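Local coordinates for lipase (Pelosinus fermentans, PDB 5AH0), which is a lipase of the alpha/beta-hydrolase clan that hydrolyses ester bonds, including those of the polyester poly(butylene adipate-co-terephthalate), at residues E60-A63 / Y64-G68; V120-L123 / V124-K128; K252-S255 / D256-Y259; S371-K374 / G375-E378. All coordinates share one frame; numbering follows the deposited sequence.

Interaction 1 of 4, residues E60-A63 / Y64-G68; sequences ELYA and YIKGG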
loop_
_atom_site.group_PDB
_atom_site.type_symbol
_atom_site.label_atom_id
_atom_site.label_comp_id
_atom_site.label_asym_id
_atom_site.label_seq_id
_atom_site.Cartn_x
_atom_site.Cartn_y
_atom_site.Cartn_z
ATOM N N GLU A 60 -6.066 10.429 -0.847
ATOM C CA GLU A 60 -4.820 11.081 -0.463
ATOM C C GLU A 60 -3.800 10.985 -1.580
ATOM O O GLU A 60 -3.048 11.926 -1.820
ATOM C CB GLU A 60 -4.278 10.475 0.826
ATOM C CG GLU A 60 -5.187 10.715 2.021
ATOM C CD GLU A 60 -4.860 9.818 3.197
ATOM O OE1 GLU A 60 -3.821 9.134 3.141
ATOM O OE2 GLU A 60 -5.645 9.795 4.174
ATOM N N LEU A 61 -3.791 9.847 -2.265
ATOM C CA LEU A 61 -2.835 9.585 -3.343
ATOM C C LEU A 61 -3.077 10.526 -4.517
ATOM O O LEU A 61 -2.126 11.086 -5.070
ATOM C CB LEU A 61 -2.912 8.117 -3.792
ATOM C CG LEU A 61 -1.897 7.574 -4.809
ATOM C CD1 LEU A 61 -0.494 7.945 -4.430
ATOM C CD2 LEU A 61 -2.000 6.064 -4.881
ATOM N N TYR A 62 -4.345 10.686 -4.901
ATOM C CA TYR A 62 -4.710 11.580 -6.004
ATOM C C TYR A 62 -4.195 12.981 -5.742
ATOM O O TYR A 62 -3.540 13.579 -6.589
ATOM C CB TYR A 62 -6.232 11.610 -6.232
ATOM C CG TYR A 62 -6.668 12.602 -7.301
ATOM C CD1 TYR A 62 -6.695 12.240 -8.642
ATOM C CD2 TYR A 62 -7.051 13.895 -6.967
ATOM C CE1 TYR A 62 -7.080 13.141 -9.621
ATOM C CE2 TYR A 62 -7.442 14.808 -7.943
ATOM C CZ TYR A 62 -7.453 14.424 -9.265
ATOM O OH TYR A 62 -7.838 15.321 -10.232
ATOM N N ALA A 63 -4.510 13.507 -4.566
ATOM C CA ALA A 63 -4.051 14.833 -4.179
ATOM C C ALA A 63 -2.530 14.882 -4.089
ATOM O O ALA A 63 -1.919 15.876 -4.484
ATOM C CB ALA A 63 -4.665 15.248 -2.853
ATOM N N TYR A 64 -1.917 13.815 -3.574
ATOM C CA TYR A 64 -0.477 13.858 -3.337
ATOM C C TYR A 64 0.283 13.977 -4.646
ATOM O O TYR A 64 1.242 14.733 -4.741
ATOM C CB TYR A 64 -0.008 12.633 -2.548
ATOM C CG TYR A 64 1.295 12.885 -1.830
ATOM C CD1 TYR A 64 2.512 12.733 -2.484
ATOM C CD2 TYR A 64 1.308 13.318 -0.510
ATOM C CE1 TYR A 64 3.706 12.982 -1.836
ATOM C CE2 TYR A 64 2.497 13.571 0.151
ATOM C CZ TYR A 64 3.694 13.399 -0.518
ATOM O OH TYR A 64 4.885 13.651 0.127
ATOM N N ILE A 65 -0.170 13.237 -5.650
ATOM C CA ILE A 65 0.409 13.283 -6.988
ATOM C C ILE A 65 0.026 14.546 -7.770
ATOM O O ILE A 65 0.878 15.363 -8.131
ATOM C CB ILE A 65 -0.022 12.058 -7.812
ATOM C CG1 ILE A 65 0.467 10.765 -7.153
ATOM C CG2 ILE A 65 0.537 12.146 -9.206
ATOM C CD1 ILE A 65 0.079 9.504 -7.912
ATOM N N LYS A 66 -1.271 14.689 -8.023
ATOM C CA LYS A 66 -1.795 15.758 -8.875
ATOM C C LYS A 66 -1.586 17.138 -8.266
ATOM O O LYS A 66 -1.261 18.089 -8.968
ATOM C CB LYS A 66 -3.285 15.536 -9.148
ATOM C CG LYS A 66 -3.907 16.562 -10.044
ATOM C CD LYS A 66 -3.136 16.690 -11.345
ATOM C CE LYS A 66 -3.921 17.515 -12.362
ATOM N NZ LYS A 66 -3.153 17.695 -13.620
ATOM N N GLY A 67 -1.768 17.226 -6.954
ATOM C CA GLY A 67 -1.706 18.490 -6.245
ATOM C C GLY A 67 -3.088 18.843 -5.736
ATOM O O GLY A 67 -4.090 18.466 -6.344
ATOM N N GLY A 68 -3.152 19.550 -4.613
ATOM C CA GLY A 68 -4.421 20.060 -4.112
ATOM C C GLY A 68 -4.717 19.657 -2.682
ATOM O O GLY A 68 -3.822 19.231 -1.948
#
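Leu-61 and Ile-65 lie side by side one helical turn apart, pointing the same way, and their ends meet where Leu-61 CD1 packs against Ile-65 CD1 at 3.9 Å. Ile-65 carries CG1 beside its own backbone N (chi1 -61°), which brings Ile-65 CG1 to 3.3 Å from Leu-61 O. Leu-61 O also accepts Ile-65 N at 3.0 Å, so backbone and side chain both close on it. This is the tight, buried flank of the helix end. Cutting Ile-65 back to an alanine is likely to open a gap beside Leu-61 CD1 and let that side chain shift. The carboxylate of Glu-60, also buried, leads away from the contact and is held by Tyr-72 OH and Gly-49 N.

The partly exposed flank is looser. Tyr-62 and Lys-66 also run alongside each other, but Lys-66 CB sits 4.3 Å above the plane of the Tyr-62 ring, over its centre, and Lys-66 CG stays 4.1 Å from Tyr-62 OH. The ammonium end of Lys-66 leads away to the carbonyl oxygens of Trp-96 and Pro-94. Helical bonding ends at Gly-67, whose N reaches Ala-63 O at 2.8 Å; the positive phi of Gly-67 (112°) turns the chain off the helix, at backbone angles that call for glycine.

The buried flank of helix 54-66 rests on strands 6-9 and 43-46 and on helix 116-129, while Gly-68 starts strand 68-71 by bonding to Tyr-89 of strand 85-89.

Interaction 2 of 4, residues V120-L123 / V124-K128; sequences VRTL and VQLLK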
loop_
_atom_site.group_PDB
_atom_site.type_symbol
_atom_site.label_atom_id
_atom_site.label_comp_id
_atom_site.label_asym_id
_atom_site.label_seq_id
_atom_site.Cartn_x
_atom_site.Cartn_y
_atom_site.Cartn_z
ATOM N N VAL A 120 -3.741 1.460 -5.073
ATOM C CA VAL A 120 -3.585 1.965 -6.433
ATOM C C VAL A 120 -4.573 1.329 -7.411
ATOM O O VAL A 120 -4.974 1.969 -8.387
ATOM C CB VAL A 120 -2.146 1.776 -6.935
ATOM C CG1 VAL A 120 -1.184 2.580 -6.057
ATOM C CG2 VAL A 120 -1.764 0.307 -6.967
ATOM N N ARG A 121 -4.988 0.094 -7.134
ATOM C CA ARG A 121 -6.118 -0.509 -7.847
ATOM C C ARG A 121 -7.360 0.370 -7.663
ATOM O O ARG A 121 -8.147 0.590 -8.589
ATOM C CB ARG A 121 -6.409 -1.918 -7.330
ATOM C CG ARG A 121 -5.476 -3.017 -7.822
ATOM C CD ARG A 121 -5.713 -4.299 -7.014
ATOM N NE ARG A 121 -7.118 -4.714 -7.052
ATOM C CZ ARG A 121 -7.709 -5.467 -6.129
ATOM N NH1 ARG A 121 -7.031 -5.901 -5.074
ATOM N NH2 ARG A 121 -8.985 -5.787 -6.264
ATOM N N THR A 122 -7.526 0.866 -6.444
ATOM C CA THR A 122 -8.668 1.694 -6.102
ATOM C C THR A 122 -8.553 3.055 -6.770
ATOM O O THR A 122 -9.536 3.586 -7.303
ATOM C CB THR A 122 -8.786 1.854 -4.581
ATOM O OG1 THR A 122 -8.868 0.553 -3.982
ATOM C CG2 THR A 122 -10.010 2.667 -4.208
ATOM N N LEU A 123 -7.349 3.614 -6.755
ATOM C CA LEU A 123 -7.105 4.883 -7.417
ATOM C C LEU A 123 -7.520 4.838 -8.883
ATOM O O LEU A 123 -8.205 5.741 -9.351
ATOM C CB LEU A 123 -5.637 5.283 -7.305
ATOM C CG LEU A 123 -5.283 6.529 -8.111
ATOM C CD1 LEU A 123 -5.989 7.742 -7.529
ATOM C CD2 LEU A 123 -3.776 6.737 -8.144
ATOM N N VAL A 124 -7.108 3.798 -9.609
ATOM C CA VAL A 124 -7.387 3.753 -11.048
ATOM C C VAL A 124 -8.874 3.508 -11.298
ATOM O O VAL A 124 -9.421 3.952 -12.318
ATOM C CB VAL A 124 -6.546 2.675 -11.791
ATOM C CG1 VAL A 124 -5.048 2.916 -11.590
ATOM C CG2 VAL A 124 -6.938 1.275 -11.358
ATOM N N GLN A 125 -9.530 2.831 -10.356
ATOM C CA GLN A 125 -10.969 2.602 -10.458
ATOM C C GLN A 125 -11.716 3.931 -10.394
ATOM O O GLN A 125 -12.683 4.150 -11.122
ATOM C CB GLN A 125 -11.464 1.664 -9.361
ATOM C CG GLN A 125 -12.892 1.189 -9.592
ATOM C CD GLN A 125 -13.009 0.180 -10.724
ATOM O OE1 GLN A 125 -12.093 -0.607 -10.973
ATOM N NE2 GLN A 125 -14.121 0.231 -11.446
ATOM N N LEU A 126 -11.253 4.814 -9.516
ATOM C CA LEU A 126 -11.843 6.130 -9.349
ATOM C C LEU A 126 -11.462 7.047 -10.512
ATOM O O LEU A 126 -12.282 7.848 -10.976
ATOM C CB LEU A 126 -11.404 6.731 -8.016
ATOM C CG LEU A 126 -12.062 6.021 -6.827
ATOM C CD1 LEU A 126 -11.612 6.605 -5.493
ATOM C CD2 LEU A 126 -13.580 6.067 -6.959
ATOM N N LEU A 127 -10.228 6.912 -10.994
ATOM C CA LEU A 127 -9.779 7.673 -12.159
ATOM C C LEU A 127 -10.674 7.438 -13.365
ATOM O O LEU A 127 -11.145 8.382 -14.014
ATOM C CB LEU A 127 -8.340 7.309 -12.526
ATOM C CG LEU A 127 -7.279 7.824 -11.571
ATOM C CD1 LEU A 127 -5.906 7.473 -12.090
ATOM C CD2 LEU A 127 -7.430 9.330 -11.431
ATOM N N LYS A 128 -10.917 6.165 -13.643
ATOM C CA LYS A 128 -11.631 5.770 -14.841
ATOM C C LYS A 128 -13.112 6.072 -14.766
ATOM O O LYS A 128 -13.703 6.541 -15.736
ATOM C CB LYS A 128 -11.433 4.279 -15.100
ATOM C CG LYS A 128 -10.111 3.922 -15.722
ATOM C CD LYS A 128 -10.021 4.582 -17.080
ATOM C CE LYS A 128 -8.964 3.936 -17.927
ATOM N NZ LYS A 128 -9.230 2.466 -18.017
#
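Leu-123 and Leu-127 meet obliquely one turn apart, with Leu-127 CD1 4.1 Å from Leu-123 CG. Leu-127 has its CG beside the backbone N (chi1 -72°), which swings the branch back over the previous turn and puts Leu-127 CG 3.2 Å from Leu-123 O. Leu-123 O also accepts Leu-127 N at 2.9 Å. Val-124 closes on two carbonyls with separate branches: Val-124 CG1, beside the backbone N, rests 3.3 Å from Val-120 O, which is bonded to Val-124 N, while Val-124 CG2, set between backbone N and carbonyl carbon, lies 3.1 Å from Arg-121 O. Leu-126 CG covers Thr-122 O at 3.5 Å.

In the next shell, Val-120, Val-124 and Leu-127 pack on strand 153-159, and Leu-123 reaches strand 108-113 and helix 54-66. Elsewhere polar side chains are tied down. Thr-122, packed on helix 54-66, bonds through OG1 back to Gln-118 O of its own helix, and the guanidinium of Arg-121 is held by Asn-248 OD1.

Helix 116-129 closely follows parallel strand 108-113 and packs one side on the sheet, the touching residues here all being buried; this is consistent with the helix that follows the nucleophile elbow in alpha/beta hydrolases.

Interaction 3 of 4, residues K252-S255 / D256-Y259; sequences KAQS and DIYY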
loop_
_atom_site.group_PDB
_atom_site.type_symbol
_atom_site.label_atom_id
_atom_site.label_comp_id
_atom_site.label_asym_id
_atom_site.label_seq_id
_atom_site.Cartn_x
_atom_site.Cartn_y
_atom_site.Cartn_z
ATOM N N LYS A 252 -11.940 -3.354 -10.302
ATOM C CA LYS A 252 -11.694 -4.336 -11.346
ATOM C C LYS A 252 -10.506 -3.948 -12.201
ATOM O O LYS A 252 -10.124 -2.778 -12.256
ATOM C CB LYS A 252 -12.935 -4.502 -12.232
ATOM C CG LYS A 252 -14.231 -4.816 -11.491
ATOM C CD LYS A 252 -15.410 -4.691 -12.448
ATOM C CE LYS A 252 -16.752 -4.997 -11.791
ATOM N NZ LYS A 252 -17.077 -6.445 -11.883
ATOM N N ALA A 253 -9.928 -4.933 -12.879
ATOM C CA ALA A 253 -8.776 -4.678 -13.727
ATOM C C ALA A 253 -9.213 -3.853 -14.925
ATOM O O ALA A 253 -10.108 -4.258 -15.661
ATOM C CB ALA A 253 -8.135 -5.983 -14.173
ATOM N N GLN A 254 -8.599 -2.685 -15.098
ATOM C CA GLN A 254 -8.909 -1.825 -16.238
ATOM C C GLN A 254 -8.285 -2.352 -17.521
ATOM O O GLN A 254 -7.275 -3.050 -17.494
ATOM C CB GLN A 254 -8.454 -0.394 -15.959
ATOM C CG GLN A 254 -8.946 0.112 -14.614
ATOM C CD GLN A 254 -10.456 0.314 -14.589
ATOM O OE1 GLN A 254 -11.090 0.475 -15.633
ATOM N NE2 GLN A 254 -11.039 0.269 -13.396
ATOM N N SER A 255 -8.881 -1.977 -18.644
ATOM C CA SER A 255 -8.500 -2.498 -19.951
ATOM C C SER A 255 -7.193 -1.925 -20.469
ATOM O O SER A 255 -6.452 -2.603 -21.176
ATOM C CB SER A 255 -9.607 -2.207 -20.965
ATOM O OG SER A 255 -10.843 -2.724 -20.513
ATOM N N ASP A 256 -6.917 -0.674 -20.125
ATOM C CA ASP A 256 -5.777 0.041 -20.690
ATOM C C ASP A 256 -4.625 0.161 -19.704
ATOM O O ASP A 256 -3.838 1.106 -19.791
ATOM C CB ASP A 256 -6.193 1.435 -21.128
ATOM C CG ASP A 256 -6.851 2.195 -20.014
ATOM O OD1 ASP A 256 -7.384 1.528 -19.099
ATOM O OD2 ASP A 256 -6.819 3.445 -20.039
ATOM N N ILE A 257 -4.561 -0.757 -18.742
ATOM C CA ILE A 257 -3.485 -0.768 -17.759
ATOM C C ILE A 257 -2.731 -2.101 -17.732
ATOM O O ILE A 257 -3.338 -3.161 -17.583
ATOM C CB ILE A 257 -4.016 -0.507 -16.337
ATOM C CG1 ILE A 257 -4.804 0.797 -16.273
ATOM C CG2 ILE A 257 -2.870 -0.492 -15.329
ATOM C CD1 ILE A 257 -5.280 1.131 -14.874
ATOM N N TYR A 258 -1.410 -2.056 -17.850
ATOM C CA TYR A 258 -0.619 -3.264 -17.664
ATOM C C TYR A 258 -0.524 -3.603 -16.163
ATOM O O TYR A 258 -0.250 -2.728 -15.339
ATOM C CB TYR A 258 0.776 -3.086 -18.263
ATOM C CG TYR A 258 0.839 -3.144 -19.776
ATOM C CD1 TYR A 258 0.883 -4.364 -20.449
ATOM C CD2 TYR A 258 0.874 -1.979 -20.533
ATOM C CE1 TYR A 258 0.948 -4.418 -21.835
ATOM C CE2 TYR A 258 0.941 -2.026 -21.911
ATOM C CZ TYR A 258 0.979 -3.247 -22.555
ATOM O OH TYR A 258 1.044 -3.294 -23.929
ATOM N N TYR A 259 -0.764 -4.859 -15.797
ATOM C CA TYR A 259 -0.678 -5.240 -14.393
ATOM C C TYR A 259 0.443 -6.252 -14.157
ATOM O O TYR A 259 0.488 -7.309 -14.793
ATOM C CB TYR A 259 -1.997 -5.825 -13.897
ATOM C CG TYR A 259 -3.132 -4.832 -13.766
ATOM C CD1 TYR A 259 -3.900 -4.482 -14.870
ATOM C CD2 TYR A 259 -3.467 -4.277 -12.538
ATOM C CE1 TYR A 259 -4.961 -3.589 -14.761
ATOM C CE2 TYR A 259 -4.531 -3.383 -12.417
ATOM C CZ TYR A 259 -5.275 -3.046 -13.534
ATOM O OH TYR A 259 -6.324 -2.159 -13.439
#
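The Tyr-259 ring turns an edge to Gln-254, first residue of a type I beta turn that runs to Ile-257; Gln-254 O lies in the ring plane, 3.6 Å from Tyr-259 CE1. Over one face sits Ile-257 CG2, 3.8 Å above the plane and offset toward the rim, while Ala-253 CB lies 4.0 Å from Tyr-259 CE1. The ring of Trp-346 meets Tyr-259 with planes about 45° apart.

These contacts brace the turn, which bends the chain sharply between helix 241-250 and strand 258-265 of the parallel sheet of this alpha/beta-hydrolase fold. Within the turn, Gln-254 and Ile-257 lie side by side and point the same way, with Ile-257 CD1 3.7 Å from Gln-254 CB; Ile-257 and Gln-254 both then pack on Val-124 of helix 116-129. Asp-256 holds CG between its backbone N and carbonyl carbon (chi1 54°), which folds the carboxylate back over the turn until Asp-256 OD1 lies 3.8 Å from Gln-254 CB. Lys-128 lies close to that carboxylate, at a separation too short to be trusted in detail. On the strand side, Tyr-259 pairs through its backbone with Asn-347, so the residue that supplies the ring is itself anchored in the sheet.

The closure comes from the far end of the ring, which spans the bend: the backbone N-H of Gln-254 points almost straight at the phenol oxygen, with Gln-254 N 2.9 Å from Tyr-259 OH and an N-H...O angle of 165°.

Interaction 4 of 4, residues S371-K374 / G375-E378; sequences SWYK and GLAE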
loop_
_atom_site.group_PDB
_atom_site.type_symbol
_atom_site.label_atom_id
_atom_site.label_comp_id
_atom_site.label_asym_id
_atom_site.label_seq_id
_atom_site.Cartn_x
_atom_site.Cartn_y
_atom_site.Cartn_z
ATOM N N SER A 371 19.524 -2.442 -7.819
ATOM C CA SER A 371 19.651 -2.974 -9.158
ATOM C C SER A 371 18.370 -3.712 -9.556
ATOM O O SER A 371 17.947 -3.638 -10.706
ATOM C CB SER A 371 20.868 -3.887 -9.233
ATOM O OG SER A 371 20.976 -4.502 -10.495
ATOM N N TRP A 372 17.734 -4.407 -8.614
ATOM C CA TRP A 372 16.467 -5.082 -8.924
ATOM C C TRP A 372 15.376 -4.085 -9.340
ATOM O O TRP A 372 14.663 -4.301 -10.322
ATOM C CB TRP A 372 15.982 -5.892 -7.738
ATOM C CG TRP A 372 14.771 -6.765 -8.020
ATOM C CD1 TRP A 372 14.784 -8.073 -8.410
ATOM C CD2 TRP A 372 13.387 -6.396 -7.922
ATOM N NE1 TRP A 372 13.500 -8.541 -8.551
ATOM C CE2 TRP A 372 12.625 -7.531 -8.266
ATOM C CE3 TRP A 372 12.721 -5.212 -7.591
ATOM C CZ2 TRP A 372 11.230 -7.520 -8.282
ATOM C CZ3 TRP A 372 11.334 -5.203 -7.604
ATOM C CH2 TRP A 372 10.603 -6.348 -7.953
ATOM N N TYR A 373 15.256 -2.997 -8.586
ATOM C CA TYR A 373 14.284 -1.951 -8.899
ATOM C C TYR A 373 14.638 -1.204 -10.184
ATOM O O TYR A 373 13.748 -0.773 -10.916
ATOM C CB TYR A 373 14.147 -0.975 -7.723
ATOM C CG TYR A 373 13.178 -1.502 -6.689
ATOM C CD1 TYR A 373 11.812 -1.298 -6.836
ATOM C CD2 TYR A 373 13.619 -2.242 -5.586
ATOM C CE1 TYR A 373 10.902 -1.791 -5.913
ATOM C CE2 TYR A 373 12.709 -2.739 -4.651
ATOM C CZ TYR A 373 11.350 -2.504 -4.827
ATOM O OH TYR A 373 10.429 -2.978 -3.923
ATOM N N LYS A 374 15.930 -1.061 -10.466
ATOM C CA LYS A 374 16.357 -0.499 -11.747
ATOM C C LYS A 374 15.840 -1.393 -12.882
ATOM O O LYS A 374 15.308 -0.906 -13.881
ATOM C CB LYS A 374 17.876 -0.358 -11.796
ATOM C CG LYS A 374 18.442 0.213 -13.072
ATOM C CD LYS A 374 19.905 0.558 -12.841
ATOM C CE LYS A 374 20.571 1.157 -14.073
ATOM N NZ LYS A 374 20.632 0.183 -15.186
ATOM N N GLY A 375 15.980 -2.703 -12.704
ATOM C CA GLY A 375 15.476 -3.663 -13.665
ATOM C C GLY A 375 13.988 -3.512 -13.892
ATOM O O GLY A 375 13.517 -3.564 -15.028
ATOM N N LEU A 376 13.242 -3.312 -12.812
ATOM C CA LEU A 376 11.803 -3.110 -12.922
ATOM C C LEU A 376 11.488 -1.847 -13.712
ATOM O O LEU A 376 10.676 -1.889 -14.639
ATOM C CB LEU A 376 11.153 -3.047 -11.535
ATOM C CG LEU A 376 9.665 -2.649 -11.510
ATOM C CD1 LEU A 376 8.819 -3.515 -12.462
ATOM C CD2 LEU A 376 9.088 -2.694 -10.074
ATOM N N ALA A 377 12.136 -0.733 -13.368
ATOM C CA ALA A 377 11.912 0.526 -14.093
ATOM C C ALA A 377 12.198 0.401 -15.593
ATOM O O ALA A 377 11.453 0.947 -16.410
ATOM C CB ALA A 377 12.753 1.633 -13.509
ATOM N N GLU A 378 13.274 -0.305 -15.946
ATOM C CA GLU A 378 13.608 -0.557 -17.350
ATOM C C GLU A 378 12.460 -1.264 -18.044
ATOM O O GLU A 378 12.055 -0.864 -19.135
ATOM C CB GLU A 378 14.876 -1.404 -17.491
ATOM C CG GLU A 378 16.158 -0.740 -17.014
ATOM C CD GLU A 378 17.363 -1.689 -17.026
ATOM O OE1 GLU A 378 17.168 -2.927 -17.058
ATOM O OE2 GLU A 378 18.511 -1.190 -17.017
#
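Lys-374 and Glu-378 are joined by a salt bridge one turn apart, Lys-374 NZ standing 3.1 Å from Glu-378 OE2 and meeting it from above the carboxylate plane. The lysine chain is extended from CA to CE and bends only at its last torsion (chi4 -65°), which turns the ammonium across toward the acid. Glu-378 sets CG beside its backbone N (chi1 -66°), laying Glu-378 CG 3.3 Å from Lys-374 O before the chain runs on extended. A lysine in place of Glu-378 would probably leave the ammonium of Lys-374 without its acidic mate and set two like charges side by side.

Another flank of the helix is aromatic. Trp-372 and Tyr-373 turn different ways about their first torsions, and the six-membered part of the indole comes edge-first over the phenol, Trp-372 CE3 lying 3.6 Å above the centre of the Tyr-373 ring. Leu-376 CD2 touches both rings, 4.2 Å from Trp-372 CZ3 and 4.5 Å from Tyr-373 CD1.

Helix 370-380 lays this flank on the sheet: Leu-376 meets Thr-157 and Tyr-373 meets Ile-159 of strand 153-159, and Trp-372 makes an edge-to-face contact with Tyr-262 of strand 258-265. On the salt-bridge side Lys-374 forms a cation-pi pair with Tyr-39, just past helix 32-38.

Interactions 1 and 2 belong to neighbouring helices, 54-66 and 116-129, that pack directly: Leu-61 CD2 lies 3.8 Å from both Val-120 CG1 and Leu-123 CD2. Interaction 2 is also tied to interaction 3, their centres about 10 Å apart, through a probable hydrogen bond between Gln-125 OE1 and Lys-252 N at 2.8 Å; the Lys-128 and Asp-256 pair between them is modelled doubtfully short. Interaction 4 stands apart, its nearest atoms about 9 Å from interaction 3. Zinc, bound by Asp-56, His-76, His-82 and Asp-233, is about 8 Å from the Glu-60 side chain and about 10 Å from that of Leu-126; Asp-56 shares the helix of interaction 1.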